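Local coordinates for DUF3829 family protein (Bacteroides vulgatus, PDB 4YJW) that is of unknown function but folds as an elongated, all-helical bundle and is probably exported as a lipoprotein of the cell envelope, at residues M19-T24 with D146-I151; K39-Y44 with K128-L133. All blocks are in the same frame, centred on the assembly; numbering follows the deposited sequence. Where two conformers were deposited one is given.

Overall arrangement
The chain is a long all-alpha bundle, and helix 121-159 is the element that both contacts share. Contact 1 sets its C-terminal part against helix 10-32, and contact 2 sets a more N-terminal part against helix 35-44, the next helix along the chain. Their centres lie about 29 Å apart, on opposite sides of the chain's centre, and contact 2 is nested in the loop that contact 1 closes. Both are antiparallel and partly buried, and neither has a hydrogen bond across it. Contact 1 rests on two aromatic rings against a leucine, whereas contact 2 is sparer: a leucine methyl packs on the backbone of a buried glutamate, with a valine more loosely beside its carboxylate.

Contact 1. Residues M19-T24 with D146-I151; sequences MKYYDT and DILTPI
The carbonyl oxygen of K20, just before the two tyrosines that meet L148, is gripped twice from the next turn of its helix. T24 N binds K20 O at 3.0 Å as the ordinary helical bond, and T24 OG1 reaches K20 O at 2.9 Å from the opposite face of the carbonyl plane, so the threonine hydroxyl is satisfied within its own helix. This turn belongs to an antiparallel helix pair of the all-alpha bundle, in which the axes of 19-24 and 146-151 pass 10.6 Å apart at 141°. Helix 121-159 is kinked at P150, whose nitrogen has no hydrogen to give to the turn before.

Between the helices the contact is apolar and centred on L148, whose branched end serves both rings. Its CD2 lies nearest the Y21 ring, 3.7 Å from Y21 CD1, the two side chains crossing at about a right angle, while L148 CD1 lies near Y21 CE1 and at the edge of the Y22 ring, 4.1 Å from Y22 CD1. Y21 starts out toward the other helix, and with CG anti to the backbone N (chi1 -169°) its ring meets the L148 methyls; its far end reaches helix 64-71, where OH bonds V70 O, and F77 stacks with it edge-to-face. A valine in place of Y21 would probably leave L148 CD2 facing a gap and V70 O without its hydroxyl donor. Y22 packs on L148 and V152, and Y22 OH lies 4.1 Å from T149 CG2, while T149 OG1 turns back to bond F145 O.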
loop_
_atom_site.group_PDB
_atom_site.type_symbol
_atom_site.label_atom_id
_atom_site.label_comp_id
_atom_site.label_asym_id
_atom_site.label_seq_id
_atom_site.Cartn_x
_atom_site.Cartn_y
_atom_site.Cartn_z
HETATM N N MSE A 19 15.198 -5.875 13.123
HETATM C CA MSE A 19 15.930 -5.813 11.841
HETATM C C MSE A 19 15.220 -6.639 10.749
HETATM O O MSE A 19 15.144 -6.202 9.598
HETATM C CB MSE A 19 17.393 -6.289 12.007
HETATM C CG MSE A 19 18.232 -5.407 12.938
HETATM SE SE MSE A 19 18.056 -3.485 12.596
HETATM C CE MSE A 19 18.635 -3.406 10.746
ATOM N N LYS A 20 14.681 -7.810 11.115
ATOM C CA LYS A 20 13.957 -8.681 10.168
ATOM C C LYS A 20 12.704 -7.959 9.691
ATOM O O LYS A 20 12.434 -7.925 8.486
ATOM C CB LYS A 20 13.609 -10.038 10.785
ATOM C CG LYS A 20 14.836 -10.893 11.157
ATOM C CD LYS A 20 14.398 -12.221 11.825
ATOM C CE LYS A 20 15.595 -12.964 12.375
ATOM N NZ LYS A 20 15.185 -14.136 13.211
ATOM N N TYR A 21 11.964 -7.350 10.636
ATOM C CA TYR A 21 10.740 -6.606 10.342
ATOM C C TYR A 21 11.039 -5.420 9.422
ATOM O O TYR A 21 10.322 -5.198 8.443
ATOM C CB TYR A 21 10.069 -6.140 11.647
ATOM C CG TYR A 21 8.668 -5.600 11.429
ATOM C CD1 TYR A 21 8.462 -4.270 11.060
ATOM C CD2 TYR A 21 7.548 -6.393 11.665
ATOM C CE1 TYR A 21 7.180 -3.762 10.862
ATOM C CE2 TYR A 21 6.256 -5.888 11.489
ATOM C CZ TYR A 21 6.080 -4.571 11.089
ATOM O OH TYR A 21 4.825 -4.037 10.903
ATOM N N TYR A 22 12.132 -4.688 9.704
ATOM C CA TYR A 22 12.517 -3.545 8.868
ATOM C C TYR A 22 12.924 -4.003 7.461
ATOM O O TYR A 22 12.466 -3.423 6.474
ATOM C CB TYR A 22 13.657 -2.774 9.519
ATOM C CG TYR A 22 14.160 -1.613 8.689
ATOM C CD1 TYR A 22 13.322 -0.549 8.359
ATOM C CD2 TYR A 22 15.494 -1.533 8.306
ATOM C CE1 TYR A 22 13.790 0.543 7.630
ATOM C CE2 TYR A 22 15.982 -0.426 7.602
ATOM C CZ TYR A 22 15.117 0.591 7.238
ATOM O OH TYR A 22 15.587 1.672 6.528
ATOM N N ASP A 23 13.788 -5.018 7.366
ATOM C CA ASP A 23 14.221 -5.538 6.057
ATOM C C ASP A 23 13.015 -5.994 5.206
ATOM O O ASP A 23 12.955 -5.667 4.021
ATOM C CB ASP A 23 15.232 -6.692 6.241
ATOM C CG ASP A 23 16.579 -6.251 6.799
ATOM O OD1 ASP A 23 16.946 -5.061 6.616
ATOM O OD2 ASP A 23 17.271 -7.093 7.413
ATOM N N THR A 24 12.036 -6.705 5.821
ATOM C CA THR A 24 10.835 -7.196 5.128
ATOM C C THR A 24 9.991 -5.981 4.719
ATOM O O THR A 24 9.539 -5.917 3.569
ATOM C CB THR A 24 10.076 -8.188 6.031
ATOM O OG1 THR A 24 10.964 -9.279 6.352
ATOM C CG2 THR A 24 8.827 -8.738 5.360
ATOM N N ASP A 146 8.605 6.017 8.971
ATOM C CA ASP A 146 8.851 6.994 10.051
ATOM C C ASP A 146 8.736 6.378 11.440
ATOM O O ASP A 146 9.479 6.790 12.340
ATOM C CB ASP A 146 7.932 8.210 9.928
ATOM C CG ASP A 146 8.230 9.047 8.699
ATOM O OD1 ASP A 146 9.234 8.749 8.001
ATOM O OD2 ASP A 146 7.432 9.951 8.396
ATOM N N ILE A 147 7.846 5.386 11.628
ATOM C CA ILE A 147 7.757 4.682 12.919
ATOM C C ILE A 147 9.026 3.837 13.123
ATOM O O ILE A 147 9.586 3.779 14.218
ATOM C CB ILE A 147 6.480 3.767 12.985
ATOM C CG1 ILE A 147 5.182 4.589 13.034
ATOM C CG2 ILE A 147 6.543 2.778 14.174
ATOM C CD1 ILE A 147 3.942 3.807 12.557
ATOM N N LEU A 148 9.424 3.121 12.078
ATOM C CA LEU A 148 10.512 2.151 12.166
ATOM C C LEU A 148 11.927 2.734 12.260
ATOM O O LEU A 148 12.720 2.210 13.031
ATOM C CB LEU A 148 10.470 1.218 10.953
ATOM C CG LEU A 148 9.296 0.214 10.838
ATOM C CD1 LEU A 148 9.402 -0.578 9.537
ATOM C CD2 LEU A 148 9.297 -0.786 11.990
ATOM N N THR A 149 12.282 3.746 11.462
ATOM C CA THR A 149 13.699 4.152 11.422
ATOM C C THR A 149 14.253 4.547 12.851
ATOM O O THR A 149 15.344 4.059 13.133
ATOM C CB THR A 149 13.995 5.182 10.333
ATOM O OG1 THR A 149 13.100 6.267 10.428
ATOM C CG2 THR A 149 13.884 4.572 8.923
ATOM N N PRO A 150 13.548 5.212 13.811
ATOM C CA PRO A 150 14.164 5.435 15.139
ATOM C C PRO A 150 14.323 4.138 15.955
ATOM O O PRO A 150 15.307 3.992 16.681
ATOM C CB PRO A 150 13.195 6.399 15.829
ATOM C CG PRO A 150 12.413 7.050 14.696
ATOM C CD PRO A 150 12.253 5.922 13.712
ATOM N N ILE A 151 13.367 3.181 15.814
ATOM C CA ILE A 151 13.402 1.868 16.489
ATOM C C ILE A 151 14.584 1.044 15.937
ATOM O O ILE A 151 15.277 0.358 16.697
ATOM C CB ILE A 151 12.046 1.094 16.312
ATOM C CG1 ILE A 151 10.838 1.928 16.789
ATOM C CG2 ILE A 151 12.091 -0.283 17.043
ATOM C CD1 ILE A 151 9.431 1.350 16.390
#

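Contact 2. Residues K39-Y44 with K128-L133; sequences KAVLGY and KEELLL
L42 and V41 supply the apolar side of this contact, and E130 stands across from both. The two helices form an antiparallel pair of the all-alpha bundle, with axes 10.6 Å apart and directions at 166°, and L42 and E130 are the residues whose CA atoms face each other most closely, at 7.2 Å.

One oxygen of the E130 carboxylate, OE1, is satisfied from a third helix. The E130 chain bends at its second torsion (chi2 -69°), and OE1 of this buried residue accepts a hydrogen bond from N102 ND2 on helix 79-111. F99 of that helix and L45 also touch the E130 side chain.

The remaining contacts are van der Waals. V41, shorter than L42 and buried, points toward the other helix, and its CG1 comes no nearer than 4.3 Å to E130 OE2, a loose contact; V57 and F99 pack on the same valine. The contacts of L42 come from a single methyl. Although the CB of L42 does not point at the neighbouring helix, the rest of the chain extends that way, and CD2 settles 3.8 Å from E130 O and 4.1 Å from E130 CB. The methyl therefore packs against the main chain as well as the CB of the glutamate. A leucine suits this place because its length carries a methyl across to the neighbouring backbone, where L42 CD2 also lies 4.1 Å from L131 N.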
loop_
_atom_site.group_PDB
_atom_site.type_symbol
_atom_site.label_atom_id
_atom_site.label_comp_id
_atom_site.label_asym_id
_atom_site.label_seq_id
_atom_site.Cartn_x
_atom_site.Cartn_y
_atom_site.Cartn_z
ATOM N N LYS A 39 0.546 6.631 -10.568
ATOM C CA LYS A 39 0.376 7.793 -11.449
ATOM C C LYS A 39 -0.162 7.392 -12.823
ATOM O O LYS A 39 -0.978 8.141 -13.394
ATOM C CB LYS A 39 1.714 8.543 -11.639
ATOM C CG LYS A 39 2.198 9.297 -10.411
ATOM C CD LYS A 39 3.546 9.951 -10.762
ATOM C CE LYS A 39 4.458 10.178 -9.591
ATOM N NZ LYS A 39 5.811 10.615 -10.040
ATOM N N ALA A 40 0.323 6.250 -13.389
ATOM C CA ALA A 40 -0.144 5.789 -14.716
ATOM C C ALA A 40 -1.634 5.395 -14.672
ATOM O O ALA A 40 -2.385 5.727 -15.589
ATOM C CB ALA A 40 0.706 4.619 -15.216
ATOM N N VAL A 41 -2.067 4.739 -13.577
ATOM C CA VAL A 41 -3.482 4.360 -13.402
ATOM C C VAL A 41 -4.338 5.641 -13.300
ATOM O O VAL A 41 -5.396 5.721 -13.914
ATOM C CB VAL A 41 -3.677 3.423 -12.185
ATOM C CG1 VAL A 41 -5.170 3.309 -11.816
ATOM C CG2 VAL A 41 -3.085 2.037 -12.502
ATOM N N LEU A 42 -3.864 6.657 -12.586
ATOM C CA LEU A 42 -4.632 7.917 -12.526
ATOM C C LEU A 42 -4.783 8.535 -13.924
ATOM O O LEU A 42 -5.860 8.973 -14.273
ATOM C CB LEU A 42 -3.975 8.906 -11.563
ATOM C CG LEU A 42 -3.991 8.508 -10.078
ATOM C CD1 LEU A 42 -3.192 9.495 -9.262
ATOM C CD2 LEU A 42 -5.416 8.466 -9.523
ATOM N N GLY A 43 -3.729 8.488 -14.734
ATOM C CA GLY A 43 -3.809 8.994 -16.106
ATOM C C GLY A 43 -4.823 8.215 -16.940
ATOM O O GLY A 43 -5.575 8.816 -17.720
ATOM N N TYR A 44 -4.942 6.888 -16.703
ATOM C CA TYR A 44 -5.889 6.033 -17.430
ATOM C C TYR A 44 -7.334 6.357 -17.042
ATOM O O TYR A 44 -8.243 6.033 -17.796
ATOM C CB TYR A 44 -5.607 4.532 -17.205
ATOM C CG TYR A 44 -4.241 4.088 -17.676
ATOM C CD1 TYR A 44 -3.652 4.653 -18.809
ATOM C CD2 TYR A 44 -3.557 3.069 -17.025
ATOM C CE1 TYR A 44 -2.380 4.263 -19.239
ATOM C CE2 TYR A 44 -2.288 2.659 -17.454
ATOM C CZ TYR A 44 -1.708 3.256 -18.564
ATOM O OH TYR A 44 -0.446 2.877 -19.003
ATOM N N LYS A 128 -12.754 10.333 -8.111
ATOM C CA LYS A 128 -12.536 11.043 -6.850
ATOM C C LYS A 128 -11.885 10.125 -5.800
ATOM O O LYS A 128 -10.957 10.533 -5.090
ATOM C CB LYS A 128 -13.863 11.613 -6.318
ATOM C CG LYS A 128 -14.434 12.770 -7.169
ATOM C CD LYS A 128 -15.679 13.370 -6.489
ATOM C CE LYS A 128 -16.895 12.493 -6.657
ATOM N NZ LYS A 128 -18.125 13.161 -6.145
ATOM N N GLU A 129 -12.366 8.888 -5.712
ATOM C CA GLU A 129 -11.887 7.914 -4.726
ATOM C C GLU A 129 -10.471 7.474 -5.045
ATOM O O GLU A 129 -9.651 7.373 -4.129
ATOM C CB GLU A 129 -12.828 6.716 -4.669
ATOM C CG GLU A 129 -12.516 5.716 -3.555
ATOM C CD GLU A 129 -12.641 6.151 -2.102
ATOM O OE1 GLU A 129 -13.435 7.074 -1.803
ATOM O OE2 GLU A 129 -11.964 5.526 -1.252
ATOM N N GLU A 130 -10.164 7.261 -6.335
ATOM C CA GLU A 130 -8.806 6.855 -6.754
ATOM C C GLU A 130 -7.789 7.940 -6.416
ATOM O O GLU A 130 -6.667 7.616 -6.021
ATOM C CB GLU A 130 -8.766 6.522 -8.257
ATOM C CG GLU A 130 -9.563 5.279 -8.606
ATOM C CD GLU A 130 -8.939 4.007 -8.081
ATOM O OE1 GLU A 130 -9.168 3.691 -6.892
ATOM O OE2 GLU A 130 -8.275 3.300 -8.870
ATOM N N LEU A 131 -8.167 9.231 -6.560
ATOM C CA LEU A 131 -7.240 10.326 -6.231
ATOM C C LEU A 131 -6.933 10.296 -4.725
ATOM O O LEU A 131 -5.767 10.379 -4.323
ATOM C CB LEU A 131 -7.788 11.710 -6.676
ATOM C CG LEU A 131 -6.877 12.932 -6.371
ATOM C CD1 LEU A 131 -5.560 12.879 -7.153
ATOM C CD2 LEU A 131 -7.601 14.249 -6.594
ATOM N N LEU A 132 -7.960 10.133 -3.901
ATOM C CA LEU A 132 -7.782 10.074 -2.450
ATOM C C LEU A 132 -6.924 8.868 -2.044
ATOM O O LEU A 132 -6.007 9.021 -1.233
ATOM C CB LEU A 132 -9.147 9.994 -1.780
ATOM C CG LEU A 132 -9.968 11.290 -1.782
ATOM C CD1 LEU A 132 -11.300 11.071 -1.101
ATOM C CD2 LEU A 132 -9.200 12.450 -1.105
ATOM N N LEU A 133 -7.189 7.690 -2.649
ATOM C CA LEU A 133 -6.429 6.461 -2.378
ATOM C C LEU A 133 -4.969 6.609 -2.765
ATOM O O LEU A 133 -4.099 6.137 -2.022
ATOM C CB LEU A 133 -7.043 5.244 -3.114
ATOM C CG LEU A 133 -8.346 4.690 -2.505
ATOM C CD1 LEU A 133 -9.038 3.750 -3.486
ATOM C CD2 LEU A 133 -8.081 3.968 -1.152
#